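Local structure of uncharacterized protein (Bacteroides ovatus CL02T12C04, 6PTM) at residues Ala306-Glu310 against Tyr311-Glu315; Arg317-Leu320 against Lys321-Gly325; Asp328-Asn331 against Glu332-Thr336; Met359-Asp362 against Phe363-Asn367. The protein is an exo-carrageenase of glycoside hydrolase family 42, probably removing sugar units from the ends of carrageenan chains. All blocks are in the same frame, centred on the assembly; numbering follows the deposited sequence.

Overall arrangement
All four interactions are local, along three helices and the loop leading into the first. Interactions 1 and 2 occupy the start and end of helix 310-324, interaction 3 nearly all of short helix 327-334 and the residues just after it, interaction 4 the beginning of helix 358-385. Interaction 4 is buried and mainly apolar; 1 and 2 are partly buried; 3, at the surface, includes a water. The helix ends differ: a serine N-cap in interaction 1, a glycine of positive phi in interaction 2, a T336-N331 hydrogen bond in interaction 3. D362 of interaction 4 bonds H324 of interaction 2 and W334 of interaction 3, whereas interaction 1 meets interaction 4 by packing, I308 against F363 and F366.

Interaction 1 (Ala306-Glu310 against Tyr311-Glu315); sequences APISE and YAYEE
S309 is the N-cap of helix 310-324, its OG accepting the backbone N-H of A312 at 2.9 Å. The N-H...O angle of 155° supports a well-directed capping bond. A chi1 of 80° puts OG between the backbone N and carbonyl carbon of S309, the position from which it meets the A312 N-H; it also bonds D257, a second constraint on its rotation. With an alanine at this position, the A312 N-H would probably be left without its cap and D257 without its hydroxyl partner. The tightly packed side is apolar. I308 CB lies 3.8 Å from A312 CB, while I308 CD1 reaches Y313 CD1 at 4.0 Å, so the residue before the cap and the fourth after it meet as in a hydrophobic staple. Behind them, F363 and R370 of helix 358-385 touch I308. The opposite character appears at E310 and Y311, whose side-chain ends lead away from the contact toward the exposed side: the E310 carboxylate forms a salt bridge with R348, and the Y311 ring meets H260. Beneath these outward groups the backbone is already helical, with E314 N donating to E310 O at 3.0 Å and an N-H...O angle of 164°.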
loop_
_atom_site.group_PDB
_atom_site.type_symbol
_atom_site.label_atom_id
_atom_site.label_comp_id
_atom_site.label_asym_id
_atom_site.label_seq_id
_atom_site.Cartn_x
_atom_site.Cartn_y
_atom_site.Cartn_z
ATOM N N ALA A 306 -14.921 -14.883 13.792
ATOM C CA ALA A 306 -16.228 -15.553 13.853
ATOM C C ALA A 306 -16.065 -16.959 13.281
ATOM O O ALA A 306 -15.171 -17.220 12.463
ATOM C CB ALA A 306 -17.244 -14.761 13.082
ATOM N N PRO A 307 -16.937 -17.893 13.683
ATOM C CA PRO A 307 -16.974 -19.210 13.060
ATOM C C PRO A 307 -17.525 -19.075 11.644
ATOM O O PRO A 307 -18.388 -18.209 11.417
ATOM C CB PRO A 307 -17.957 -20.016 13.925
ATOM C CG PRO A 307 -18.209 -19.134 15.163
ATOM C CD PRO A 307 -17.991 -17.718 14.700
ATOM N N ILE A 308 -17.102 -19.959 10.743
ATOM C CA ILE A 308 -17.620 -19.973 9.344
ATOM C C ILE A 308 -19.022 -20.563 9.374
ATOM O O ILE A 308 -19.347 -21.221 10.337
ATOM C CB ILE A 308 -16.670 -20.687 8.372
ATOM C CG1 ILE A 308 -16.654 -22.204 8.562
ATOM C CG2 ILE A 308 -15.282 -20.073 8.478
ATOM C CD1 ILE A 308 -15.814 -22.942 7.522
ATOM N N SER A 309 -19.813 -20.286 8.348
ATOM C CA SER A 309 -21.231 -20.717 8.262
ATOM C C SER A 309 -21.282 -22.215 7.960
ATOM O O SER A 309 -20.220 -22.793 7.650
ATOM C CB SER A 309 -21.957 -19.951 7.233
ATOM O OG SER A 309 -21.681 -20.481 5.945
ATOM N N GLU A 310 -22.491 -22.787 7.941
ATOM C CA GLU A 310 -22.715 -24.209 7.557
ATOM C C GLU A 310 -22.512 -24.335 6.047
ATOM O O GLU A 310 -21.889 -25.309 5.612
ATOM C CB GLU A 310 -24.067 -24.670 8.099
ATOM C CG GLU A 310 -24.090 -24.656 9.631
ATOM C CD GLU A 310 -23.044 -25.562 10.254
ATOM O OE1 GLU A 310 -23.104 -26.771 9.996
ATOM O OE2 GLU A 310 -22.110 -25.064 10.895
ATOM N N TYR A 311 -22.976 -23.346 5.268
ATOM C CA TYR A 311 -22.717 -23.278 3.806
ATOM C C TYR A 311 -21.196 -23.321 3.588
ATOM O O TYR A 311 -20.734 -24.094 2.706
ATOM C CB TYR A 311 -23.411 -22.075 3.144
ATOM C CG TYR A 311 -24.870 -22.296 2.805
ATOM C CD1 TYR A 311 -25.280 -23.120 1.764
ATOM C CD2 TYR A 311 -25.859 -21.705 3.563
ATOM C CE1 TYR A 311 -26.626 -23.339 1.486
ATOM C CE2 TYR A 311 -27.208 -21.910 3.308
ATOM C CZ TYR A 311 -27.597 -22.725 2.262
ATOM O OH TYR A 311 -28.941 -22.884 2.052
ATOM N N ALA A 312 -20.415 -22.573 4.384
ATOM C CA ALA A 312 -18.945 -22.470 4.226
ATOM C C ALA A 312 -18.307 -23.815 4.578
ATOM O O ALA A 312 -17.388 -24.222 3.873
ATOM C CB ALA A 312 -18.371 -21.338 5.077
ATOM N N TYR A 313 -18.747 -24.475 5.650
ATOM C CA TYR A 313 -18.184 -25.781 6.057
ATOM C C TYR A 313 -18.465 -26.825 4.966
ATOM O O TYR A 313 -17.585 -27.689 4.697
ATOM C CB TYR A 313 -18.693 -26.212 7.433
ATOM C CG TYR A 313 -17.700 -27.120 8.101
ATOM C CD1 TYR A 313 -16.636 -26.597 8.819
ATOM C CD2 TYR A 313 -17.707 -28.493 7.862
ATOM C CE1 TYR A 313 -15.669 -27.421 9.369
ATOM C CE2 TYR A 313 -16.742 -29.331 8.399
ATOM C CZ TYR A 313 -15.731 -28.798 9.179
ATOM O OH TYR A 313 -14.750 -29.610 9.673
ATOM N N GLU A 314 -19.652 -26.775 4.343
ATOM C CA GLU A 314 -19.944 -27.653 3.179
ATOM C C GLU A 314 -18.938 -27.365 2.044
ATOM O O GLU A 314 -18.440 -28.322 1.421
ATOM C CB GLU A 314 -21.426 -27.528 2.794
ATOM C CG GLU A 314 -21.832 -28.431 1.633
ATOM C CD GLU A 314 -21.601 -29.927 1.826
ATOM O OE1 GLU A 314 -21.567 -30.424 2.999
ATOM O OE2 GLU A 314 -21.406 -30.584 0.805
ATOM N N GLU A 315 -18.573 -26.097 1.806
ATOM C CA GLU A 315 -17.531 -25.783 0.795
ATOM C C GLU A 315 -16.188 -26.356 1.264
ATOM O O GLU A 315 -15.455 -26.969 0.446
ATOM C CB GLU A 315 -17.486 -24.277 0.511
ATOM C CG GLU A 315 -18.732 -23.789 -0.197
ATOM C CD GLU A 315 -19.051 -24.513 -1.488
ATOM O OE1 GLU A 315 -18.197 -24.525 -2.372
ATOM O OE2 GLU A 315 -20.121 -25.144 -1.557
#

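Interaction 2 (Arg317-Leu320 against Lys321-Gly325); sequences RKWL and KNKHG
K323 lies alongside W319, one helical turn on, and its aliphatic chain runs over one face of the indole. CB makes the closest approach, 3.7 Å from W319 CZ3, and stands 4.1 Å from the centroid of the six-membered ring. That carbon is only 23° off the ring normal, which identifies a CH-pi contact offset toward the rim. CG continues over the same ring, 3.8 Å from W319 CH2, and also lies above a face of the neighbouring H324 imidazole. CD grazes the indole at 4.2 Å from W319 CH2. The chain bends at chi2 (60°) and again at chi4, and NZ ends away from the indole in a salt bridge with E652 and a hydrogen bond to Y653. The indole is itself fixed, since W319 NE1 bonds D369. Beside this pair, L320 CD2 lies in the plane of the H324 ring, at its edge, 3.9 Å from H324 CD2; H324 NE2 goes on to bond D362. Under both pairs the main chain keeps its helical bonds, K323 N to W319 O being 2.8 Å. G325 then leaves with positive phi (82°), a conformation that favours glycine: the arrangement is that of i to i+4 side-chain pairing in the last turns of an alpha helix that such a glycine follows.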
loop_
_atom_site.group_PDB
_atom_site.type_symbol
_atom_site.label_atom_id
_atom_site.label_comp_id
_atom_site.label_asym_id
_atom_site.label_seq_id
_atom_site.Cartn_x
_atom_site.Cartn_y
_atom_site.Cartn_z
ATOM N N ARG A 317 -15.648 -29.133 2.966
ATOM C CA ARG A 317 -15.648 -30.604 2.667
ATOM C C ARG A 317 -15.287 -30.801 1.186
ATOM O O ARG A 317 -14.473 -31.695 0.876
ATOM C CB ARG A 317 -17.011 -31.224 2.988
ATOM C CG ARG A 317 -17.441 -31.151 4.452
ATOM C CD ARG A 317 -18.834 -31.754 4.626
ATOM N NE ARG A 317 -19.214 -31.716 6.017
ATOM C CZ ARG A 317 -20.204 -30.972 6.500
ATOM N NH1 ARG A 317 -20.944 -30.244 5.686
ATOM N NH2 ARG A 317 -20.432 -30.916 7.797
ATOM N N LYS A 318 -15.821 -29.958 0.293
ATOM C CA LYS A 318 -15.478 -29.988 -1.151
ATOM C C LYS A 318 -13.998 -29.668 -1.365
ATOM O O LYS A 318 -13.313 -30.383 -2.126
ATOM C CB LYS A 318 -16.403 -29.034 -1.895
ATOM C CG LYS A 318 -17.826 -29.555 -2.011
ATOM C CD LYS A 318 -18.828 -28.532 -2.573
ATOM C CE LYS A 318 -20.251 -29.036 -2.552
ATOM N NZ LYS A 318 -21.154 -28.030 -3.149
ATOM N N TRP A 319 -13.488 -28.628 -0.727
ATOM C CA TRP A 319 -12.051 -28.250 -0.832
ATOM C C TRP A 319 -11.189 -29.421 -0.312
ATOM O O TRP A 319 -10.181 -29.755 -0.954
ATOM C CB TRP A 319 -11.820 -26.969 -0.019
ATOM C CG TRP A 319 -10.418 -26.455 -0.072
ATOM C CD1 TRP A 319 -9.972 -25.431 -0.853
ATOM C CD2 TRP A 319 -9.303 -26.896 0.711
ATOM N NE1 TRP A 319 -8.650 -25.219 -0.628
ATOM C CE2 TRP A 319 -8.204 -26.109 0.314
ATOM C CE3 TRP A 319 -9.112 -27.870 1.702
ATOM C CZ2 TRP A 319 -6.935 -26.291 0.854
ATOM C CZ3 TRP A 319 -7.856 -28.041 2.236
ATOM C CH2 TRP A 319 -6.789 -27.258 1.828
ATOM N N LEU A 320 -11.582 -30.049 0.798
ATOM C CA LEU A 320 -10.794 -31.166 1.411
ATOM C C LEU A 320 -10.755 -32.362 0.433
ATOM O O LEU A 320 -9.698 -33.033 0.280
ATOM C CB LEU A 320 -11.408 -31.549 2.757
ATOM C CG LEU A 320 -11.208 -30.524 3.871
ATOM C CD1 LEU A 320 -12.212 -30.730 5.002
ATOM C CD2 LEU A 320 -9.770 -30.542 4.347
ATOM N N LYS A 321 -11.875 -32.632 -0.223
ATOM C CA LYS A 321 -11.957 -33.717 -1.236
ATOM C C LYS A 321 -10.973 -33.439 -2.383
ATOM O O LYS A 321 -10.269 -34.384 -2.825
ATOM C CB LYS A 321 -13.372 -33.866 -1.783
ATOM C CG LYS A 321 -13.530 -35.013 -2.775
ATOM C CD LYS A 321 -14.943 -35.167 -3.211
ATOM C CE LYS A 321 -15.181 -36.517 -3.828
ATOM N NZ LYS A 321 -16.583 -36.605 -4.271
ATOM N N ASN A 322 -10.945 -32.210 -2.877
ATOM C CA ASN A 322 -9.980 -31.814 -3.925
ATOM C C ASN A 322 -8.558 -31.882 -3.374
ATOM O O ASN A 322 -7.728 -32.392 -4.084
ATOM C CB ASN A 322 -10.256 -30.420 -4.475
ATOM C CG ASN A 322 -9.257 -30.051 -5.538
ATOM O OD1 ASN A 322 -9.301 -30.609 -6.621
ATOM N ND2 ASN A 322 -8.345 -29.141 -5.224
ATOM N N LYS A 323 -8.290 -31.405 -2.149
ATOM C CA LYS A 323 -6.915 -31.382 -1.603
ATOM C C LYS A 323 -6.438 -32.829 -1.417
ATOM O O LYS A 323 -5.302 -33.134 -1.796
ATOM C CB LYS A 323 -6.853 -30.641 -0.265
ATOM C CG LYS A 323 -5.465 -30.561 0.394
ATOM C CD LYS A 323 -4.416 -29.847 -0.445
ATOM C CE LYS A 323 -2.969 -30.103 -0.059
ATOM N NZ LYS A 323 -2.556 -29.250 1.072
ATOM N N HIS A 324 -7.244 -33.681 -0.790
ATOM C CA HIS A 324 -6.745 -34.971 -0.246
ATOM C C HIS A 324 -7.064 -36.153 -1.179
ATOM O O HIS A 324 -6.412 -37.198 -1.033
ATOM C CB HIS A 324 -7.292 -35.205 1.172
ATOM C CG HIS A 324 -6.758 -34.251 2.183
ATOM N ND1 HIS A 324 -5.411 -34.216 2.539
ATOM C CD2 HIS A 324 -7.382 -33.279 2.881
ATOM C CE1 HIS A 324 -5.243 -33.262 3.437
ATOM N NE2 HIS A 324 -6.430 -32.652 3.649
ATOM N N GLY A 325 -8.072 -36.031 -2.040
ATOM C CA GLY A 325 -8.444 -37.072 -3.020
ATOM C C GLY A 325 -9.310 -38.159 -2.402
ATOM O O GLY A 325 -10.404 -38.365 -2.887
#

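Interaction 3 (Asp328-Asn331 against Glu332-Thr336); sequences DRLN and ELWST
L330 CG stands over the five-membered ring of W334, 3.8 Å from its centroid. The offset from the ring normal is a mere 3°, so this is a CH-pi contact squarely on the face. CD2 of the same leucine touches W334 CD2 at 3.7 Å, nearer the rim, and reaches across to T336 OG1 at 3.6 Å. The second close pair is polar: the hydroxyl of T336 donates to N331 OD1 at 2.9 Å, the two side chains crossing at about a right angle and the donor lying slightly out of the amide carbonyl plane. A chi1 of 50° brings T336 OG1 to the amide. Both pairs belong to the C-terminal end of helix 327-334. T336 N reaches back five residues to N331 O at 3.0 Å, in the carbonyl plane on a lone pair, while S335 N adds only a weak bond to that oxygen. With S335 at positive phi (60°), the T336-N331 backbone bond is the outer one of a Schellman motif, though the usual inner bond from S335 N to E332 O is not made. The next shell holds these groups in place. N331 ND2 bonds Y338 O, W334 NE1 bonds D362, and F341 touches L330. On the surface side, a water donates to R329 O at 2.9 Å and to E332 OE1 at 3.0 Å, bridging the R329 carbonyl to the carboxylate three residues on.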
loop_
_atom_site.group_PDB
_atom_site.type_symbol
_atom_site.label_atom_id
_atom_site.label_comp_id
_atom_site.label_asym_id
_atom_site.label_seq_id
_atom_site.Cartn_x
_atom_site.Cartn_y
_atom_site.Cartn_z
ATOM N N ASP A 328 -9.260 -41.425 3.304
ATOM C CA ASP A 328 -8.199 -42.103 4.083
ATOM C C ASP A 328 -7.001 -41.155 4.281
ATOM O O ASP A 328 -6.310 -41.245 5.317
ATOM C CB ASP A 328 -7.724 -43.369 3.378
ATOM C CG ASP A 328 -8.807 -44.426 3.171
ATOM O OD1 ASP A 328 -9.706 -44.499 4.009
ATOM O OD2 ASP A 328 -8.701 -45.199 2.199
ATOM N N ARG A 329 -6.673 -40.356 3.278
ATOM C CA ARG A 329 -5.532 -39.405 3.380
ATOM C C ARG A 329 -5.875 -38.314 4.410
ATOM O O ARG A 329 -4.983 -37.953 5.203
ATOM C CB ARG A 329 -5.154 -38.837 2.015
ATOM C CG ARG A 329 -4.156 -39.693 1.238
ATOM C CD ARG A 329 -4.526 -39.752 -0.236
ATOM N NE ARG A 329 -3.491 -39.660 -1.260
ATOM C CZ ARG A 329 -2.959 -38.526 -1.724
ATOM N NH1 ARG A 329 -3.278 -37.346 -1.209
ATOM N NH2 ARG A 329 -2.065 -38.585 -2.694
ATOM N N LEU A 330 -7.105 -37.792 4.408
ATOM C CA LEU A 330 -7.499 -36.799 5.437
ATOM C C LEU A 330 -7.424 -37.469 6.809
ATOM O O LEU A 330 -6.878 -36.875 7.738
ATOM C CB LEU A 330 -8.897 -36.278 5.132
ATOM C CG LEU A 330 -9.453 -35.254 6.115
ATOM C CD1 LEU A 330 -10.477 -34.383 5.416
ATOM C CD2 LEU A 330 -10.087 -35.920 7.317
ATOM N N ASN A 331 -7.993 -38.660 6.962
ATOM C CA ASN A 331 -8.092 -39.352 8.275
ATOM C C ASN A 331 -6.669 -39.548 8.833
ATOM O O ASN A 331 -6.500 -39.352 10.031
ATOM C CB ASN A 331 -8.844 -40.690 8.161
ATOM C CG ASN A 331 -10.355 -40.552 8.159
ATOM O OD1 ASN A 331 -10.919 -39.549 8.609
ATOM N ND2 ASN A 331 -11.045 -41.546 7.642
ATOM N N GLU A 332 -5.712 -39.960 8.001
ATOM C CA GLU A 332 -4.297 -40.169 8.397
ATOM C C GLU A 332 -3.744 -38.848 8.938
ATOM O O GLU A 332 -2.970 -38.880 9.886
ATOM C CB GLU A 332 -3.403 -40.530 7.208
ATOM C CG GLU A 332 -3.502 -41.951 6.716
ATOM C CD GLU A 332 -2.952 -42.160 5.305
ATOM O OE1 GLU A 332 -2.205 -41.263 4.802
ATOM O OE2 GLU A 332 -3.306 -43.197 4.680
ATOM N N LEU A 333 -4.038 -37.725 8.289
ATOM C CA LEU A 333 -3.419 -36.416 8.676
ATOM C C LEU A 333 -4.129 -35.811 9.892
ATOM O O LEU A 333 -3.463 -35.279 10.786
ATOM C CB LEU A 333 -3.450 -35.458 7.490
ATOM C CG LEU A 333 -2.451 -35.792 6.386
ATOM C CD1 LEU A 333 -2.778 -35.067 5.093
ATOM C CD2 LEU A 333 -1.018 -35.513 6.831
ATOM N N TRP A 334 -5.452 -35.877 9.919
ATOM C CA TRP A 334 -6.259 -35.250 10.982
ATOM C C TRP A 334 -6.370 -36.167 12.219
ATOM O O TRP A 334 -6.941 -35.689 13.203
ATOM C CB TRP A 334 -7.649 -34.984 10.436
ATOM C CG TRP A 334 -7.812 -33.816 9.538
ATOM C CD1 TRP A 334 -6.970 -33.366 8.565
ATOM C CD2 TRP A 334 -9.005 -33.032 9.446
ATOM N NE1 TRP A 334 -7.539 -32.291 7.917
ATOM C CE2 TRP A 334 -8.813 -32.108 8.394
ATOM C CE3 TRP A 334 -10.236 -33.056 10.118
ATOM C CZ2 TRP A 334 -9.776 -31.160 8.066
ATOM C CZ3 TRP A 334 -11.195 -32.132 9.770
ATOM C CH2 TRP A 334 -10.949 -31.179 8.774
ATOM N N SER A 335 -5.980 -37.452 12.105
ATOM C CA SER A 335 -6.179 -38.535 13.109
ATOM C C SER A 335 -7.673 -38.716 13.373
ATOM O O SER A 335 -8.081 -38.648 14.505
ATOM C CB SER A 335 -5.436 -38.262 14.381
ATOM O OG SER A 335 -4.055 -38.200 14.089
ATOM N N THR A 336 -8.455 -38.925 12.324
ATOM C CA THR A 336 -9.918 -39.002 12.389
ATOM C C THR A 336 -10.318 -40.323 11.724
ATOM O O THR A 336 -9.413 -41.005 11.181
ATOM C CB THR A 336 -10.572 -37.753 11.775
ATOM O OG1 THR A 336 -9.974 -37.570 10.493
ATOM C CG2 THR A 336 -10.409 -36.482 12.596
HETATM O O HOH W 1 -2.416 -38.409 4.036
#

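Interaction 4 (Met359-Asp362 against Phe363-Asn367); sequences MYFD and FMAFN
M364 lays its methyl group over one face of the Y360 ring, the two side chains meeting at a slant. CE is 3.7 Å from the ring centroid and 25° off the normal, a CH-pi contact displaced toward the rim. Its nearest ring carbons lie on the hydroxyl-bearing half, with CE2 of Y360 at 3.5 Å from the methyl. The sulfur stands further back above the same face, SD being 4.9 Å from the centroid, which makes the pair a Met-aromatic contact as well. A bend at chi2 (-39°) folds the M364 chain back over the ring, and Y360 CG, opposite its backbone N about CA-CB, sets the ring beside the next turn. A serine in place of Y360 would probably deprive the M364 methyl of the aromatic face it rests on and set that flexible chain free to turn. I299 and Q355 also touch Y360, while C298 and I574 touch M364. F361 and A365 form a second, simpler pair: F361 CE1 meets A365 CB at 3.8 Å, with the ring turned obliquely. On another flank, D362 points its carboxylate outward from the helix, where OD1 bonds Y653 and OD2 bonds both H324 and W334. F363 and F366 both extend to the ring of F316 on helix 310-324. Strands 288-292 and 391-394 are parallel neighbours in one sheet, and helix 358-385 lies in the connection between them, a beta-alpha-beta crossover that also holds helices 310-324 and 327-334, consistent with the (beta/alpha)8 barrel of family 42 hydrolases.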
loop_
_atom_site.group_PDB
_atom_site.type_symbol
_atom_site.label_atom_id
_atom_site.label_comp_id
_atom_site.label_asym_id
_atom_site.label_seq_id
_atom_site.Cartn_x
_atom_site.Cartn_y
_atom_site.Cartn_z
ATOM N N MET A 359 -5.358 -30.207 10.467
ATOM C CA MET A 359 -6.728 -29.663 10.379
ATOM C C MET A 359 -6.648 -28.124 10.337
ATOM O O MET A 359 -7.424 -27.495 9.600
ATOM C CB MET A 359 -7.627 -30.092 11.533
ATOM C CG MET A 359 -8.957 -29.426 11.416
ATOM S SD MET A 359 -10.169 -29.826 12.668
ATOM C CE MET A 359 -9.426 -29.021 14.095
ATOM N N TYR A 360 -5.748 -27.556 11.118
ATOM C CA TYR A 360 -5.556 -26.093 11.190
ATOM C C TYR A 360 -5.082 -25.607 9.840
ATOM O O TYR A 360 -5.604 -24.579 9.372
ATOM C CB TYR A 360 -4.569 -25.756 12.296
ATOM C CG TYR A 360 -4.284 -24.289 12.494
ATOM C CD1 TYR A 360 -3.376 -23.614 11.679
ATOM C CD2 TYR A 360 -4.863 -23.587 13.540
ATOM C CE1 TYR A 360 -3.065 -22.280 11.897
ATOM C CE2 TYR A 360 -4.553 -22.260 13.772
ATOM C CZ TYR A 360 -3.632 -21.611 12.970
ATOM O OH TYR A 360 -3.338 -20.299 13.210
ATOM N N PHE A 361 -4.072 -26.275 9.279
ATOM C CA PHE A 361 -3.494 -25.861 7.996
ATOM C C PHE A 361 -4.608 -25.816 6.944
ATOM O O PHE A 361 -4.738 -24.847 6.184
ATOM C CB PHE A 361 -2.389 -26.811 7.541
ATOM C CG PHE A 361 -1.927 -26.372 6.190
ATOM C CD1 PHE A 361 -2.550 -26.833 5.052
ATOM C CD2 PHE A 361 -0.986 -25.370 6.082
ATOM C CE1 PHE A 361 -2.190 -26.358 3.806
ATOM C CE2 PHE A 361 -0.646 -24.869 4.843
ATOM C CZ PHE A 361 -1.247 -25.364 3.705
ATOM N N ASP A 362 -5.360 -26.906 6.872
ATOM C CA ASP A 362 -6.462 -27.105 5.904
ATOM C C ASP A 362 -7.486 -25.994 6.082
ATOM O O ASP A 362 -7.961 -25.454 5.050
ATOM C CB ASP A 362 -7.071 -28.493 6.044
ATOM C CG ASP A 362 -6.236 -29.580 5.377
ATOM O OD1 ASP A 362 -5.249 -29.230 4.657
ATOM O OD2 ASP A 362 -6.539 -30.753 5.612
ATOM N N PHE A 363 -7.855 -25.692 7.326
ATOM C CA PHE A 363 -8.897 -24.673 7.599
ATOM C C PHE A 363 -8.426 -23.309 7.046
ATOM O O PHE A 363 -9.203 -22.608 6.356
ATOM C CB PHE A 363 -9.210 -24.623 9.090
ATOM C CG PHE A 363 -10.542 -24.001 9.383
ATOM C CD1 PHE A 363 -11.648 -24.797 9.615
ATOM C CD2 PHE A 363 -10.671 -22.621 9.472
ATOM C CE1 PHE A 363 -12.890 -24.218 9.833
ATOM C CE2 PHE A 363 -11.908 -22.047 9.728
ATOM C CZ PHE A 363 -13.018 -22.849 9.901
ATOM N N MET A 364 -7.171 -22.937 7.319
ATOM C CA MET A 364 -6.642 -21.605 6.952
ATOM C C MET A 364 -6.455 -21.539 5.428
ATOM O O MET A 364 -6.761 -20.475 4.844
ATOM C CB MET A 364 -5.323 -21.291 7.668
ATOM C CG MET A 364 -5.422 -21.226 9.173
ATOM S SD MET A 364 -6.912 -20.441 9.774
ATOM C CE MET A 364 -6.681 -20.668 11.541
ATOM N N ALA A 365 -6.008 -22.641 4.808
ATOM C CA ALA A 365 -5.762 -22.741 3.356
ATOM C C ALA A 365 -7.108 -22.639 2.627
ATOM O O ALA A 365 -7.213 -21.853 1.672
ATOM C CB ALA A 365 -5.043 -24.039 3.059
ATOM N N PHE A 366 -8.116 -23.364 3.129
ATOM C CA PHE A 366 -9.495 -23.317 2.606
ATOM C C PHE A 366 -10.011 -21.876 2.753
ATOM O O PHE A 366 -10.611 -21.358 1.797
ATOM C CB PHE A 366 -10.414 -24.330 3.294
ATOM C CG PHE A 366 -11.871 -23.952 3.143
ATOM C CD1 PHE A 366 -12.492 -24.042 1.909
ATOM C CD2 PHE A 366 -12.603 -23.440 4.196
ATOM C CE1 PHE A 366 -13.807 -23.642 1.743
ATOM C CE2 PHE A 366 -13.928 -23.054 4.036
ATOM C CZ PHE A 366 -14.532 -23.165 2.805
ATOM N N ASN A 367 -9.807 -21.248 3.920
ATOM C CA ASN A 367 -10.396 -19.916 4.170
ATOM C C ASN A 367 -9.835 -18.945 3.100
ATOM O O ASN A 367 -10.604 -18.137 2.529
ATOM C CB ASN A 367 -10.129 -19.452 5.608
ATOM C CG ASN A 367 -11.007 -18.291 6.052
ATOM O OD1 ASN A 367 -12.159 -18.208 5.642
ATOM N ND2 ASN A 367 -10.485 -17.411 6.896
#